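Local coordinates for protein 3-oxosteroid 1-dehydrogenase (Sterolibacterium denitrificans, PDB 7P18) that probably catalyses the FAD-dependent removal of hydrogen from the steroid A ring, turning 3-oxosteroids into 3-oxo-Delta(1)-steroids and passing the electrons to an acceptor, at residues K64-F67 / D68-L71; R204-G207 / L208-M212; R217-L220 / L221-V225; D388-F391 / R392-P396; P407-K410 / A411-G414. All coordinates share one frame; numbering follows the deposited sequence.

Interaction 1: residues K64-F67 / D68-L71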
loop_
_atom_site.group_PDB
_atom_site.type_symbol
_atom_site.label_atom_id
_atom_site.label_comp_id
_atom_site.label_asym_id
_atom_site.label_seq_id
_atom_site.Cartn_x
_atom_site.Cartn_y
_atom_site.Cartn_z
ATOM N N LYS A 64 5.635 0.889 -25.666
ATOM C CA LYS A 64 6.897 0.118 -25.632
ATOM C C LYS A 64 7.661 0.447 -24.344
ATOM O O LYS A 64 7.664 1.596 -23.886
ATOM C CB LYS A 64 7.735 0.291 -26.902
ATOM C CG LYS A 64 8.394 -1.008 -27.399
ATOM C CD LYS A 64 7.408 -2.139 -27.783
ATOM C CE LYS A 64 8.086 -3.490 -27.913
ATOM N NZ LYS A 64 7.178 -4.502 -28.565
ATOM N N ASP A 65 8.317 -0.574 -23.823
ATOM C CA ASP A 65 9.143 -0.513 -22.597
ATOM C C ASP A 65 10.329 -1.455 -22.793
ATOM O O ASP A 65 10.397 -2.179 -23.828
ATOM C CB ASP A 65 8.294 -0.909 -21.385
ATOM C CG ASP A 65 8.839 -0.416 -20.053
ATOM O OD1 ASP A 65 9.868 0.286 -20.056
ATOM O OD2 ASP A 65 8.240 -0.791 -19.014
ATOM N N SER A 66 11.262 -1.437 -21.867
ATOM C CA SER A 66 12.471 -2.273 -21.962
ATOM C C SER A 66 13.110 -2.403 -20.602
ATOM O O SER A 66 12.968 -1.487 -19.771
ATOM C CB SER A 66 13.475 -1.705 -22.952
ATOM O OG SER A 66 13.960 -0.438 -22.585
ATOM N N PHE A 67 13.827 -3.498 -20.451
ATOM C CA PHE A 67 14.666 -3.793 -19.279
ATOM C C PHE A 67 15.595 -2.600 -19.020
ATOM O O PHE A 67 15.709 -2.131 -17.857
ATOM C CB PHE A 67 15.435 -5.086 -19.537
ATOM C CG PHE A 67 16.299 -5.520 -18.384
ATOM C CD1 PHE A 67 17.585 -5.033 -18.241
ATOM C CD2 PHE A 67 15.818 -6.424 -17.456
ATOM C CE1 PHE A 67 18.399 -5.462 -17.196
ATOM C CE2 PHE A 67 16.609 -6.835 -16.397
ATOM C CZ PHE A 67 17.900 -6.360 -16.276
ATOM N N ASP A 68 16.286 -2.115 -20.040
ATOM C CA ASP A 68 17.312 -1.055 -19.811
ATOM C C ASP A 68 16.654 0.272 -19.380
ATOM O O ASP A 68 17.226 0.969 -18.518
ATOM C CB ASP A 68 18.183 -0.834 -21.040
ATOM C CG ASP A 68 19.437 -0.052 -20.720
ATOM O OD1 ASP A 68 20.195 -0.492 -19.830
ATOM O OD2 ASP A 68 19.573 1.033 -21.278
ATOM N N GLU A 69 15.508 0.644 -19.942
ATOM C CA GLU A 69 14.798 1.876 -19.494
ATOM C C GLU A 69 14.380 1.730 -18.010
ATOM O O GLU A 69 14.550 2.717 -17.241
ATOM C CB GLU A 69 13.575 2.165 -20.373
ATOM C CG GLU A 69 13.919 2.740 -21.734
ATOM C CD GLU A 69 12.732 2.649 -22.652
ATOM O OE1 GLU A 69 12.363 1.501 -23.010
ATOM O OE2 GLU A 69 12.133 3.708 -22.931
ATOM N N ALA A 70 13.834 0.573 -17.629
ATOM C CA ALA A 70 13.367 0.278 -16.264
ATOM C C ALA A 70 14.560 0.308 -15.304
ATOM O O ALA A 70 14.410 0.805 -14.159
ATOM C CB ALA A 70 12.610 -1.019 -16.227
ATOM N N LEU A 71 15.713 -0.177 -15.734
ATOM C CA LEU A 71 16.926 -0.154 -14.876
ATOM C C LEU A 71 17.387 1.296 -14.713
ATOM O O LEU A 71 17.753 1.680 -13.590
ATOM C CB LEU A 71 18.044 -1.039 -15.459
ATOM C CG LEU A 71 19.342 -1.040 -14.646
ATOM C CD1 LEU A 71 19.119 -1.651 -13.267
ATOM C CD2 LEU A 71 20.450 -1.780 -15.381
#
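The hydroxyl of Ser66 holds Glu69 by both its backbone amide and its carboxylate at the start of a helix. The serine is the N-cap, and its OG accepts from Glu69 N at 3.2 Å. The same hydroxyl donates to the glutamate carboxylate, with OG 2.5 Å from Glu69 OE1, a short bond that uses the oxygen's anti lone pair. One hydroxyl therefore serves as acceptor and donor to one residue. Its chi1 of 63° sets OG between the backbone N and the carbonyl carbon, which turns it over the first helical turn. The reverse bond of a full capping box is not made, because Ser66 N lies 3.3 Å from Glu69 OE1 at a poor angle. With an alanine here, the Glu69 amide would probably lose its cap and Glu69 OE1 its hydroxyl donor, leaving the carboxylate to Lys126, which pairs with OE2. Glu69 OE1 also stands 4.1 Å from Asp65 OD1, a like-charge approach probably eased by Lys126 and by Arg130, which pairs with Asp65 OD1; Asp65 OD2 takes the amide of Asn57. Backbone bonds carry the helix onward: Ala70 N reaches Ser66 O at 3.1 Å, and Leu71 N reaches Phe67 O at 2.9 Å. Phe67 CB lies beside Asp68 N, 3.1 Å away, and a chi1 of -178°, CG anti to the backbone N, carries the ring to Leu88 and Leu91. Ala70 also meets Leu91 and Leu71 meets Leu88, so the first turn of helix 67-78 lies against helix 84-104.

Interaction 2: residues R204-G207 / L208-M212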
loop_
_atom_site.group_PDB
_atom_site.type_symbol
_atom_site.label_atom_id
_atom_site.label_comp_id
_atom_site.label_asym_id
_atom_site.label_seq_id
_atom_site.Cartn_x
_atom_site.Cartn_y
_atom_site.Cartn_z
ATOM N N ARG A 204 -19.947 -10.588 -3.478
ATOM C CA ARG A 204 -19.324 -11.873 -3.860
ATOM C C ARG A 204 -18.069 -11.620 -4.726
ATOM O O ARG A 204 -17.119 -12.443 -4.691
ATOM C CB ARG A 204 -20.353 -12.665 -4.667
ATOM C CG ARG A 204 -19.842 -14.003 -5.165
ATOM C CD ARG A 204 -20.991 -14.893 -5.574
ATOM N NE ARG A 204 -21.610 -14.410 -6.782
ATOM C CZ ARG A 204 -21.305 -14.824 -8.001
ATOM N NH1 ARG A 204 -20.365 -15.733 -8.195
ATOM N NH2 ARG A 204 -21.948 -14.315 -9.034
ATOM N N LYS A 205 -18.155 -10.612 -5.576
ATOM C CA LYS A 205 -17.025 -10.134 -6.407
ATOM C C LYS A 205 -16.139 -9.271 -5.518
ATOM O O LYS A 205 -16.651 -8.312 -4.864
ATOM C CB LYS A 205 -17.493 -9.341 -7.626
ATOM C CG LYS A 205 -18.385 -10.102 -8.596
ATOM C CD LYS A 205 -17.725 -11.309 -9.146
ATOM C CE LYS A 205 -18.617 -12.053 -10.104
ATOM N NZ LYS A 205 -17.813 -12.929 -10.983
ATOM N N ARG A 206 -14.853 -9.591 -5.508
ATOM C CA ARG A 206 -13.836 -8.802 -4.776
ATOM C C ARG A 206 -12.943 -8.084 -5.796
ATOM O O ARG A 206 -12.668 -8.625 -6.871
ATOM C CB ARG A 206 -13.068 -9.741 -3.839
ATOM C CG ARG A 206 -13.906 -10.687 -2.985
ATOM C CD ARG A 206 -15.009 -10.006 -2.199
ATOM N NE ARG A 206 -14.556 -8.929 -1.345
ATOM C CZ ARG A 206 -15.312 -7.936 -0.868
ATOM N NH1 ARG A 206 -16.601 -7.846 -1.153
ATOM N NH2 ARG A 206 -14.768 -7.013 -0.096
ATOM N N GLY A 207 -12.505 -6.889 -5.433
ATOM C CA GLY A 207 -11.608 -6.034 -6.224
ATOM C C GLY A 207 -10.347 -5.681 -5.469
ATOM O O GLY A 207 -10.258 -5.963 -4.248
ATOM N N LEU A 208 -9.391 -5.099 -6.180
ATOM C CA LEU A 208 -8.187 -4.474 -5.591
ATOM C C LEU A 208 -7.455 -5.522 -4.762
ATOM O O LEU A 208 -7.373 -6.662 -5.225
ATOM C CB LEU A 208 -8.623 -3.264 -4.768
ATOM C CG LEU A 208 -9.482 -2.255 -5.520
ATOM C CD1 LEU A 208 -9.875 -1.110 -4.588
ATOM C CD2 LEU A 208 -8.790 -1.712 -6.762
ATOM N N GLY A 209 -6.926 -5.159 -3.591
ATOM C CA GLY A 209 -6.145 -6.095 -2.760
ATOM C C GLY A 209 -6.995 -7.242 -2.289
ATOM O O GLY A 209 -6.467 -8.306 -1.974
ATOM N N ASN A 210 -8.310 -7.055 -2.186
ATOM C CA ASN A 210 -9.204 -8.156 -1.743
ATOM C C ASN A 210 -9.291 -9.208 -2.853
ATOM O O ASN A 210 -9.329 -10.418 -2.540
ATOM C CB ASN A 210 -10.567 -7.586 -1.328
ATOM C CG ASN A 210 -10.985 -7.999 0.070
ATOM O OD1 ASN A 210 -12.148 -8.279 0.276
ATOM N ND2 ASN A 210 -10.070 -8.033 1.024
ATOM N N ALA A 211 -9.299 -8.809 -4.126
ATOM C CA ALA A 211 -9.237 -9.783 -5.249
ATOM C C ALA A 211 -7.910 -10.532 -5.194
ATOM O O ALA A 211 -7.863 -11.733 -5.355
ATOM C CB ALA A 211 -9.421 -9.107 -6.579
ATOM N N MET A 212 -6.834 -9.801 -4.944
ATOM C CA MET A 212 -5.474 -10.371 -4.882
ATOM C C MET A 212 -5.409 -11.438 -3.775
ATOM O O MET A 212 -4.981 -12.565 -4.057
ATOM C CB MET A 212 -4.467 -9.244 -4.635
ATOM C CG MET A 212 -3.040 -9.707 -4.520
ATOM S SD MET A 212 -1.955 -8.302 -4.250
ATOM C CE MET A 212 -2.430 -7.848 -2.596
#
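Arg206 reaches forward from strand 205-206 and takes hold of Asn210 on the first turn of the helix that follows. Two nitrogens on one side of its guanidinium converge on a single oxygen: NE lies 3.0 Å from Asn210 OD1, and NH2 lies 2.9 Å from the same OD1. The oxygen sits near the guanidinium plane, at its edge, while the amide plane is turned 72° from it. Only the NE bond runs in the carbonyl plane on a lone pair; NH2 approaches tilted from that plane. Bends at chi2 and chi3 fold the arginine chain back alongside the asparagine, so that both side chains point the same way. The remaining nitrogen, NH1, bonds to Asp203 O, and Asn210 ND2 donates to Arg150 O and Ala47 O, so these buried polar ends are well supplied with partners. The backbone of Arg206 is also in contact, with its O packed 3.3 Å from Ala211 CB. Gly207 comes next, and its carbonyl turns in to the helix: Ala211 N donates to Gly207 O at 3.0 Å, from well above the carbonyl plane rather than on a lone pair. Leu208 makes the turn with a positive phi of 57°, and its O then accepts from Met212 N at 3.2 Å. The result is a tight strand-to-helix connection. It joins the antiparallel sheet, where Arg206 pairs with Phe137 of strand 131-138, to helix 208-222, and it does so beside the bound steroid: the Leu208 side chain, a neighbour of the FAD-binding Gly50, approaches the androstadienedione to about 4 Å, nearest atoms.

Interaction 3: residues R217-L220 / L221-V225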
loop_
_atom_site.group_PDB
_atom_site.type_symbol
_atom_site.label_atom_id
_atom_site.label_comp_id
_atom_site.label_asym_id
_atom_site.label_seq_id
_atom_site.Cartn_x
_atom_site.Cartn_y
_atom_site.Cartn_z
ATOM N N ARG A 217 -5.442 -17.012 -2.026
ATOM C CA ARG A 217 -5.966 -18.032 -1.080
ATOM C C ARG A 217 -6.517 -19.207 -1.890
ATOM O O ARG A 217 -6.242 -20.345 -1.540
ATOM C CB ARG A 217 -7.018 -17.460 -0.134
ATOM C CG ARG A 217 -7.514 -18.497 0.864
ATOM C CD ARG A 217 -6.473 -18.788 1.900
ATOM N NE ARG A 217 -6.775 -19.876 2.822
ATOM C CZ ARG A 217 -6.555 -21.171 2.593
ATOM N NH1 ARG A 217 -6.079 -21.595 1.434
ATOM N NH2 ARG A 217 -6.864 -22.055 3.524
ATOM N N HIS A 218 -7.260 -18.918 -2.939
ATOM C CA HIS A 218 -7.873 -19.924 -3.839
ATOM C C HIS A 218 -6.784 -20.803 -4.463
ATOM O O HIS A 218 -6.931 -22.015 -4.454
ATOM C CB HIS A 218 -8.732 -19.239 -4.888
ATOM C CG HIS A 218 -9.372 -20.214 -5.815
ATOM N ND1 HIS A 218 -10.461 -21.002 -5.434
ATOM C CD2 HIS A 218 -9.079 -20.557 -7.090
ATOM C CE1 HIS A 218 -10.805 -21.786 -6.448
ATOM N NE2 HIS A 218 -9.961 -21.538 -7.463
ATOM N N ALA A 219 -5.686 -20.211 -4.936
ATOM C CA ALA A 219 -4.518 -20.938 -5.470
ATOM C C ALA A 219 -3.967 -21.925 -4.437
ATOM O O ALA A 219 -3.639 -23.063 -4.809
ATOM C CB ALA A 219 -3.434 -19.968 -5.914
ATOM N N LEU A 220 -3.881 -21.534 -3.171
ATOM C CA LEU A 220 -3.380 -22.421 -2.100
ATOM C C LEU A 220 -4.414 -23.546 -1.877
ATOM O O LEU A 220 -4.005 -24.711 -1.656
ATOM C CB LEU A 220 -3.109 -21.611 -0.839
ATOM C CG LEU A 220 -1.987 -20.573 -0.943
ATOM C CD1 LEU A 220 -1.713 -19.956 0.426
ATOM C CD2 LEU A 220 -0.713 -21.185 -1.535
ATOM N N LEU A 221 -5.704 -23.228 -1.974
ATOM C CA LEU A 221 -6.787 -24.224 -1.749
ATOM C C LEU A 221 -6.699 -25.305 -2.820
ATOM O O LEU A 221 -6.686 -26.463 -2.460
ATOM C CB LEU A 221 -8.145 -23.538 -1.810
ATOM C CG LEU A 221 -8.659 -22.961 -0.506
ATOM C CD1 LEU A 221 -9.957 -22.220 -0.754
ATOM C CD2 LEU A 221 -8.846 -24.058 0.538
ATOM N N GLU A 222 -6.607 -24.914 -4.087
ATOM C CA GLU A 222 -6.463 -25.842 -5.241
ATOM C C GLU A 222 -5.250 -26.744 -5.059
ATOM O O GLU A 222 -5.336 -27.900 -5.467
ATOM C CB GLU A 222 -6.347 -25.064 -6.543
ATOM C CG GLU A 222 -7.646 -24.373 -6.863
ATOM C CD GLU A 222 -7.872 -24.135 -8.338
ATOM O OE1 GLU A 222 -6.915 -23.731 -9.027
ATOM O OE2 GLU A 222 -9.010 -24.384 -8.786
ATOM N N ARG A 223 -4.160 -26.243 -4.481
ATOM C CA ARG A 223 -2.909 -27.014 -4.290
ATOM C C ARG A 223 -2.935 -27.737 -2.939
ATOM O O ARG A 223 -1.979 -28.449 -2.657
ATOM C CB ARG A 223 -1.693 -26.080 -4.382
ATOM C CG ARG A 223 -1.564 -25.416 -5.748
ATOM C CD ARG A 223 -0.741 -24.144 -5.734
ATOM N NE ARG A 223 -0.429 -23.711 -7.087
ATOM C CZ ARG A 223 -1.307 -23.185 -7.924
ATOM N NH1 ARG A 223 -2.561 -22.972 -7.557
ATOM N NH2 ARG A 223 -0.922 -22.851 -9.142
ATOM N N LYS A 224 -3.965 -27.501 -2.112
ATOM C CA LYS A 224 -4.105 -28.098 -0.762
ATOM C C LYS A 224 -2.907 -27.731 0.101
ATOM O O LYS A 224 -2.447 -28.572 0.878
ATOM C CB LYS A 224 -4.231 -29.621 -0.863
ATOM C CG LYS A 224 -5.384 -30.108 -1.732
ATOM C CD LYS A 224 -5.424 -31.626 -1.829
ATOM C CE LYS A 224 -6.377 -32.131 -2.893
ATOM N NZ LYS A 224 -7.780 -32.133 -2.413
ATOM N N VAL A 225 -2.427 -26.497 -0.001
ATOM C CA VAL A 225 -1.319 -26.022 0.852
ATOM C C VAL A 225 -1.953 -25.582 2.157
ATOM O O VAL A 225 -2.842 -24.724 2.125
ATOM C CB VAL A 225 -0.554 -24.865 0.187
ATOM C CG1 VAL A 225 0.402 -24.204 1.153
ATOM C CG2 VAL A 225 0.159 -25.328 -1.071
HETATM O O HOH W 1 -5.180 -24.336 1.500
#
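Arg223 has CG anti to its carbonyl carbon (chi1 -62°) and a chain extended from there to NE, which lays the side chain back along the last helical turn to Ala219. NH1 meets Ala219 O at 3.0 Å, with the oxygen near the guanidinium plane, and Arg223 N bonds to that same O at 3.2 Å. The two donors come from opposite faces of the carbonyl plane. The chain then closes with a Schellman motif: Val225 N donates to Leu220 O at 2.9 Å, Lys224 has a positive phi, and its N bonds to Leu221 O. Val225 CB packs 4.1 Å from Leu220 CD2. On another side of the turn, Glu222 CG lies over a face of the His218 ring, 4.1 Å from its centroid, in a CH-pi contact. A water bridges Arg217 NH1 and Val225 O. The Arg223 guanidinium also pairs with Asp28 of helix 17-28 and bonds to Asn104 O. A leucine in place of Arg223 would probably deprive Asp28 of this countercharge and Ala219 O of its second donor. Carbonyls at a helix C-terminus lack the amides of a next turn; here the arginine side chain and the Schellman amides supply donors.

Interaction 4: residues D388-F391 / R392-P396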
loop_
_atom_site.group_PDB
_atom_site.type_symbol
_atom_site.label_atom_id
_atom_site.label_comp_id
_atom_site.label_asym_id
_atom_site.label_seq_id
_atom_site.Cartn_x
_atom_site.Cartn_y
_atom_site.Cartn_z
ATOM N N ASP A 388 -13.258 24.373 0.239
ATOM C CA ASP A 388 -14.504 25.175 0.385
ATOM C C ASP A 388 -15.724 24.313 0.123
ATOM O O ASP A 388 -15.610 23.088 -0.093
ATOM C CB ASP A 388 -14.451 26.441 -0.477
ATOM C CG ASP A 388 -14.688 26.241 -1.962
ATOM O OD1 ASP A 388 -14.904 25.099 -2.371
ATOM O OD2 ASP A 388 -14.615 27.258 -2.689
ATOM N N GLY A 389 -16.902 24.947 0.124
ATOM C CA GLY A 389 -18.163 24.206 -0.059
ATOM C C GLY A 389 -18.357 23.631 -1.448
ATOM O O GLY A 389 -19.117 22.658 -1.562
ATOM N N LYS A 390 -17.736 24.202 -2.480
ATOM C CA LYS A 390 -17.839 23.609 -3.834
ATOM C C LYS A 390 -17.022 22.310 -3.888
ATOM O O LYS A 390 -17.520 21.313 -4.439
ATOM C CB LYS A 390 -17.373 24.590 -4.908
ATOM C CG LYS A 390 -17.382 23.962 -6.298
ATOM C CD LYS A 390 -16.986 24.907 -7.394
ATOM C CE LYS A 390 -17.075 24.267 -8.757
ATOM N NZ LYS A 390 -16.971 25.294 -9.815
ATOM N N PHE A 391 -15.806 22.309 -3.326
ATOM C CA PHE A 391 -14.983 21.062 -3.226
ATOM C C PHE A 391 -15.803 20.004 -2.490
ATOM O O PHE A 391 -16.004 18.830 -2.927
ATOM C CB PHE A 391 -13.659 21.397 -2.544
ATOM C CG PHE A 391 -12.663 20.267 -2.590
ATOM C CD1 PHE A 391 -12.851 19.125 -1.824
ATOM C CD2 PHE A 391 -11.569 20.334 -3.426
ATOM C CE1 PHE A 391 -11.949 18.068 -1.886
ATOM C CE2 PHE A 391 -10.655 19.282 -3.465
ATOM C CZ PHE A 391 -10.860 18.145 -2.712
ATOM N N ARG A 392 -16.310 20.400 -1.323
ATOM C CA ARG A 392 -17.097 19.526 -0.426
ATOM C C ARG A 392 -18.231 18.867 -1.191
ATOM O O ARG A 392 -18.427 17.648 -1.031
ATOM C CB ARG A 392 -17.681 20.304 0.752
ATOM C CG ARG A 392 -18.452 19.433 1.731
ATOM C CD ARG A 392 -17.566 18.552 2.622
ATOM N NE ARG A 392 -18.442 17.669 3.380
ATOM C CZ ARG A 392 -18.900 16.486 2.961
ATOM N NH1 ARG A 392 -18.479 15.916 1.843
ATOM N NH2 ARG A 392 -19.780 15.852 3.697
ATOM N N TYR A 393 -18.977 19.666 -1.953
ATOM C CA TYR A 393 -20.155 19.175 -2.724
ATOM C C TYR A 393 -19.702 18.178 -3.800
ATOM O O TYR A 393 -20.405 17.166 -4.019
ATOM C CB TYR A 393 -20.904 20.345 -3.370
ATOM C CG TYR A 393 -22.143 19.949 -4.142
ATOM C CD1 TYR A 393 -23.345 19.682 -3.502
ATOM C CD2 TYR A 393 -22.106 19.843 -5.519
ATOM C CE1 TYR A 393 -24.481 19.337 -4.219
ATOM C CE2 TYR A 393 -23.225 19.481 -6.249
ATOM C CZ TYR A 393 -24.421 19.238 -5.596
ATOM O OH TYR A 393 -25.528 18.867 -6.304
ATOM N N ASN A 394 -18.594 18.480 -4.478
ATOM C CA ASN A 394 -18.158 17.750 -5.709
ATOM C C ASN A 394 -17.354 16.473 -5.424
ATOM O O ASN A 394 -17.455 15.533 -6.248
ATOM C CB ASN A 394 -17.431 18.684 -6.658
ATOM C CG ASN A 394 -18.460 19.584 -7.333
ATOM O OD1 ASN A 394 -18.598 20.747 -7.001
ATOM N ND2 ASN A 394 -19.376 18.967 -8.024
ATOM N N TYR A 395 -16.578 16.409 -4.342
ATOM C CA TYR A 395 -15.423 15.467 -4.274
ATOM C C TYR A 395 -15.413 14.674 -2.985
ATOM O O TYR A 395 -15.852 15.166 -1.960
ATOM C CB TYR A 395 -14.118 16.244 -4.394
ATOM C CG TYR A 395 -13.960 17.031 -5.667
ATOM C CD1 TYR A 395 -14.206 16.449 -6.901
ATOM C CD2 TYR A 395 -13.520 18.331 -5.645
ATOM C CE1 TYR A 395 -14.016 17.157 -8.082
ATOM C CE2 TYR A 395 -13.357 19.061 -6.813
ATOM C CZ TYR A 395 -13.603 18.467 -8.035
ATOM O OH TYR A 395 -13.411 19.178 -9.183
ATOM N N PRO A 396 -14.874 13.436 -3.015
ATOM C CA PRO A 396 -14.648 12.656 -1.802
ATOM C C PRO A 396 -13.366 13.177 -1.151
ATOM O O PRO A 396 -12.586 13.854 -1.805
ATOM C CB PRO A 396 -14.506 11.225 -2.317
ATOM C CG PRO A 396 -13.890 11.377 -3.662
ATOM C CD PRO A 396 -14.360 12.733 -4.200
#
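Arg392 N donates to Asp388 O at 3.0 Å with an N-H...O angle of 167°, the first backbone bond of the short helix 389-394. Asp388 is also its N-cap: OD1 accepts from Phe391 N at 3.1 Å, almost straight, and weakly from Lys390 N. Its other oxygen, OD2, takes the amides of Gly482 and Lys483. At the far end Tyr395 N closes the helix on Phe391 O at 2.9 Å. Phe391 CG anti to the backbone N (chi1 -171°) and Tyr395 CG anti to its carbonyl carbon turn the two rings onto each other. The edge of Tyr395 meets the face of Phe391 in a T-shaped pair, centroids 4.9 Å apart and planes at 70°. CD2 of the tyrosine stands above the middle of the phenylalanine ring, 3.6 Å from Phe391 CD2, and Tyr395 CB adds a CH-pi contact over the same ring at 4.2 Å from its centroid. Beyond the pair, Tyr395 OH bonds to Asp469, and Arg392 hydrogen-bonds to Met401 O and forms a salt bridge with Asp408. Both helix ends are thus tied down, by a carboxylate and an aromatic pair. Pro396 O is buried beside the Phe391 ring with no hydrogen-bonding partner in the model, which probably carries some energetic cost.

Interaction 5: residues P407-K410 / A411-G414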
loop_
_atom_site.group_PDB
_atom_site.type_symbol
_atom_site.label_atom_id
_atom_site.label_comp_id
_atom_site.label_asym_id
_atom_site.label_seq_id
_atom_site.Cartn_x
_atom_site.Cartn_y
_atom_site.Cartn_z
ATOM N N PRO A 407 -24.663 14.292 3.149
ATOM C CA PRO A 407 -24.555 15.547 3.894
ATOM C C PRO A 407 -23.589 15.394 5.075
ATOM O O PRO A 407 -23.270 14.292 5.404
ATOM C CB PRO A 407 -25.987 15.789 4.395
ATOM C CG PRO A 407 -26.546 14.385 4.541
ATOM C CD PRO A 407 -25.929 13.587 3.409
ATOM N N ASP A 408 -23.139 16.511 5.635
ATOM C CA ASP A 408 -22.247 16.581 6.814
ATOM C C ASP A 408 -22.830 15.746 7.959
ATOM O O ASP A 408 -24.038 15.866 8.240
ATOM C CB ASP A 408 -22.006 18.034 7.210
ATOM C CG ASP A 408 -21.199 18.827 6.206
ATOM O OD1 ASP A 408 -20.670 18.200 5.271
ATOM O OD2 ASP A 408 -21.044 20.047 6.410
ATOM N N ARG A 409 -22.019 14.877 8.569
ATOM C CA ARG A 409 -22.458 14.044 9.719
ATOM C C ARG A 409 -22.158 14.818 11.011
ATOM O O ARG A 409 -20.986 15.222 11.212
ATOM C CB ARG A 409 -21.768 12.679 9.637
ATOM C CG ARG A 409 -22.316 11.672 10.630
ATOM C CD ARG A 409 -21.640 10.308 10.620
ATOM N NE ARG A 409 -21.449 9.710 9.301
ATOM C CZ ARG A 409 -21.068 8.447 9.097
ATOM N NH1 ARG A 409 -20.860 7.634 10.126
ATOM N NH2 ARG A 409 -20.908 8.001 7.861
ATOM N N LYS A 410 -23.155 15.023 11.872
ATOM C CA LYS A 410 -22.986 15.740 13.170
ATOM C C LYS A 410 -21.936 15.066 14.040
ATOM O O LYS A 410 -21.094 15.780 14.629
ATOM C CB LYS A 410 -24.263 15.712 14.020
ATOM C CG LYS A 410 -25.191 16.897 13.922
ATOM C CD LYS A 410 -26.406 16.640 14.802
ATOM C CE LYS A 410 -27.449 17.732 14.740
ATOM N NZ LYS A 410 -28.391 17.579 15.873
ATOM N N ALA A 411 -21.989 13.733 14.147
ATOM C CA ALA A 411 -21.074 12.922 14.979
ATOM C C ALA A 411 -19.621 13.115 14.527
ATOM O O ALA A 411 -18.684 12.833 15.328
ATOM C CB ALA A 411 -21.487 11.472 14.935
ATOM N N TRP A 412 -19.404 13.583 13.298
ATOM C CA TRP A 412 -18.039 13.746 12.715
ATOM C C TRP A 412 -17.510 15.168 12.890
ATOM O O TRP A 412 -16.309 15.379 12.652
ATOM C CB TRP A 412 -18.032 13.307 11.246
ATOM C CG TRP A 412 -17.825 11.834 11.091
ATOM C CD1 TRP A 412 -17.754 10.888 12.071
ATOM C CD2 TRP A 412 -17.766 11.125 9.843
ATOM N NE1 TRP A 412 -17.625 9.649 11.517
ATOM C CE2 TRP A 412 -17.633 9.762 10.149
ATOM C CE3 TRP A 412 -17.823 11.530 8.502
ATOM C CZ2 TRP A 412 -17.534 8.788 9.150
ATOM C CZ3 TRP A 412 -17.714 10.576 7.517
ATOM C CH2 TRP A 412 -17.563 9.224 7.842
ATOM N N LEU A 413 -18.357 16.118 13.281
ATOM C CA LEU A 413 -17.909 17.522 13.451
ATOM C C LEU A 413 -16.869 17.594 14.578
ATOM O O LEU A 413 -17.108 17.035 15.636
ATOM C CB LEU A 413 -19.130 18.407 13.737
ATOM C CG LEU A 413 -18.855 19.899 13.801
ATOM C CD1 LEU A 413 -18.482 20.431 12.409
ATOM C CD2 LEU A 413 -20.101 20.626 14.352
ATOM N N GLY A 414 -15.715 18.197 14.301
ATOM C CA GLY A 414 -14.560 18.293 15.200
ATOM C C GLY A 414 -13.840 16.969 15.375
ATOM O O GLY A 414 -12.890 16.927 16.181
#
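Arg409 and Trp412 are joined by a backbone bond three residues apart, Trp412 N donating to Arg409 O at 3.1 Å. A second bond of the same spacing, from Leu413 N to Lys410 O, is also 3.1 Å long. This i to i+3 pattern marks one turn of 3-10 helix. In each bond the amide stands about 62° out of the carbonyl plane, so neither lies on a lone pair. Arg409 O takes a further bond from the hydroxyl of Tyr417. The turn puts the arginine and tryptophan side chains on one side, where the guanidinium lies flat on the indole with planes 10° apart. It is a cation-pi stack: Arg409 CZ sits over the face of the six-membered ring, 3.8 Å from the Trp412 centroid. Further back along the chain, Arg409 CD lies squarely above the five-membered ring, 4.0 Å from its centroid, in a CH-pi contact. The bend at chi3 (-47°) lets methylene and guanidinium cover the two rings of the indole in turn. The nearest approaches are Arg409 CZ to Trp412 CZ2 and Arg409 NH2 to Trp412 CH2, both 3.6 Å. The pair lies on the surface, in the connection between helix 389-394 and strand 418-420. There the buried Trp412 also packs on Pro399, Leu400 and Tyr417, which fastens this exposed turn to earlier and later parts of the same long loop.

All five contacts are local and follow one another along the chain within the FAD-binding region of the sequence. Interactions 2 and 3 lie at the two ends of helix 208-222, their centres 17 Å apart, so one helix runs from the steroid and flavin site to a C-terminal turn packed against helix 17-28. Interactions 4 and 5 are likewise neighbours, centres 15 Å apart, and touch directly: Arg392 NH2 forms a salt bridge with Asp408 OD1 at 3.0 Å, tying helix 389-394 to the loop that follows it. Interaction 1, beside helix 84-104, stands apart, about 49 Å from interaction 5 between centres. Four contacts lie at helix ends and the fifth is a 3-10 turn in a loop, so these local turns are spread over separate regions.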